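PDB 3WXX: AcrH from Aeromonas hydrophila, which probably acts as the chaperone of the translocator AopB, keeping it bound in a complex before type III secretion. Local coordinates for residues G12-A16 and V54-Y58. The protein carries 1 engineered substitution. Numbering follows the deposited sequence.
Sequences GGTLA and VLDHY
A16 N donates to L55 O (2.9 Å), meeting a lone pair in the carbonyl plane with an N-H...O angle of 141°. The first turn of helix 15-18 offers N-H groups without acceptors in their own helix, and the last turn of helix 42-55 offers carbonyls. T14, the N-cap, adds a weak bond from OG1 to the same L55 O (3.4 Å) and accepts from M17 N. A threonine fits because its two branches divide the work: its rotation (chi1 79°) swings OG1 to both partners and leaves the methyl CG2 at the edge of the Y58 ring, near CD2 (3.9 Å). L15 CD2 packs on V54 CG1 (3.6 Å) and L55 CD2 (4.0 Å), and L55 continues onto L26 and L29 of helix 23-38.

The solvent side begins at V54, the one partly exposed residue here. The middle is thin: H57 CE1 merely approaches G13 O (3.7 Å), and D56 spends its carboxylate within its own segment, OD1 accepting from Y58 N (3.0 Å) in an Asx turn. Contact closes again where Y58 OH lies against G12 CA (3.3 Å). G12 ends helix 3-11 in a Schellman motif, where a CB would jam against the preceding carbonyl O. G13 and Y58, with L9, belong to a magnesium site observed for this protein, though no magnesium is bound to this chain here. An N-capped helix start thus docks on a helix C-terminus, in an all-helical fold consistent with tetratricopeptide-repeat chaperones.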
loop_
_atom_site.group_PDB
_atom_site.type_symbol
_atom_site.label_atom_id
_atom_site.label_comp_id
_atom_site.label_asym_id
_atom_site.label_seq_id
_atom_site.Cartn_x
_atom_site.Cartn_y
_atom_site.Cartn_z
ATOM N N GLY A 12 8.143 -3.161 13.121
ATOM C CA GLY A 12 8.138 -3.681 11.769
ATOM C C GLY A 12 7.658 -5.104 11.692
ATOM O O GLY A 12 7.761 -5.738 10.645
ATOM N N GLY A 13 7.079 -5.603 12.775
ATOM C CA GLY A 13 6.363 -6.844 12.673
ATOM C C GLY A 13 5.112 -6.722 11.798
ATOM O O GLY A 13 4.530 -5.617 11.612
ATOM N N THR A 14 4.709 -7.882 11.289
ATOM C CA THR A 14 3.609 -8.027 10.372
ATOM C C THR A 14 2.593 -9.005 10.887
ATOM O O THR A 14 2.879 -9.791 11.760
ATOM C CB THR A 14 4.102 -8.569 9.053
ATOM O OG1 THR A 14 4.293 -9.968 9.186
ATOM C CG2 THR A 14 5.419 -7.922 8.689
ATOM N N LEU A 15 1.421 -8.974 10.286
ATOM C CA LEU A 15 0.353 -9.921 10.587
ATOM C C LEU A 15 0.746 -11.379 10.302
ATOM O O LEU A 15 0.301 -12.282 10.983
ATOM C CB LEU A 15 -0.891 -9.575 9.768
ATOM C CG LEU A 15 -2.171 -10.351 10.011
ATOM C CD1 LEU A 15 -2.728 -10.070 11.375
ATOM C CD2 LEU A 15 -3.192 -9.954 8.963
ATOM N N ALA A 16 1.585 -11.605 9.311
ATOM C CA ALA A 16 2.026 -12.953 9.020
ATOM C C ALA A 16 2.730 -13.494 10.251
ATOM O O ALA A 16 2.402 -14.554 10.762
ATOM C CB ALA A 16 2.974 -12.966 7.819
ATOM N N VAL A 54 -1.900 -7.267 3.217
ATOM C CA VAL A 54 -2.251 -7.164 4.641
ATOM C C VAL A 54 -1.375 -8.108 5.493
ATOM O O VAL A 54 -0.998 -7.758 6.586
ATOM C CB VAL A 54 -3.755 -7.442 4.832
ATOM C CG1 VAL A 54 -4.070 -7.756 6.274
ATOM C CG2 VAL A 54 -4.580 -6.259 4.353
ATOM N N LEU A 55 -1.072 -9.294 4.975
ATOM C CA LEU A 55 -0.243 -10.281 5.689
ATOM C C LEU A 55 1.193 -9.842 5.839
ATOM O O LEU A 55 1.789 -10.054 6.884
ATOM C CB LEU A 55 -0.303 -11.649 4.993
ATOM C CG LEU A 55 -1.653 -12.345 5.193
ATOM C CD1 LEU A 55 -1.883 -13.447 4.189
ATOM C CD2 LEU A 55 -1.764 -12.877 6.608
ATOM N N ASP A 56 1.743 -9.214 4.810
ATOM C CA ASP A 56 3.064 -8.619 4.920
ATOM C C ASP A 56 3.040 -7.259 4.200
ATOM O O ASP A 56 3.102 -7.197 2.987
ATOM C CB ASP A 56 4.124 -9.553 4.346
ATOM C CG ASP A 56 5.574 -9.016 4.487
ATOM O OD1 ASP A 56 5.815 -7.805 4.660
ATOM O OD2 ASP A 56 6.499 -9.842 4.357
ATOM N N HIS A 57 2.997 -6.178 4.962
ATOM C CA HIS A 57 2.744 -4.890 4.387
ATOM C C HIS A 57 4.036 -4.170 4.065
ATOM O O HIS A 57 4.045 -2.940 3.881
ATOM C CB HIS A 57 1.806 -4.060 5.288
ATOM C CG HIS A 57 2.376 -3.707 6.638
ATOM N ND1 HIS A 57 2.251 -4.519 7.741
ATOM C CD2 HIS A 57 3.022 -2.601 7.071
ATOM C CE1 HIS A 57 2.794 -3.937 8.794
ATOM N NE2 HIS A 57 3.256 -2.763 8.419
ATOM N N TYR A 58 5.113 -4.949 4.012
ATOM C CA TYR A 58 6.434 -4.461 3.556
ATOM C C TYR A 58 6.925 -5.087 2.239
ATOM O O TYR A 58 7.876 -4.585 1.698
ATOM C CB TYR A 58 7.501 -4.593 4.653
ATOM C CG TYR A 58 7.157 -3.879 5.960
ATOM C CD1 TYR A 58 7.401 -2.506 6.146
ATOM C CD2 TYR A 58 6.610 -4.588 7.024
ATOM C CE1 TYR A 58 7.072 -1.867 7.361
ATOM C CE2 TYR A 58 6.295 -3.985 8.224
ATOM C CZ TYR A 58 6.515 -2.623 8.407
ATOM O OH TYR A 58 6.147 -2.103 9.636
#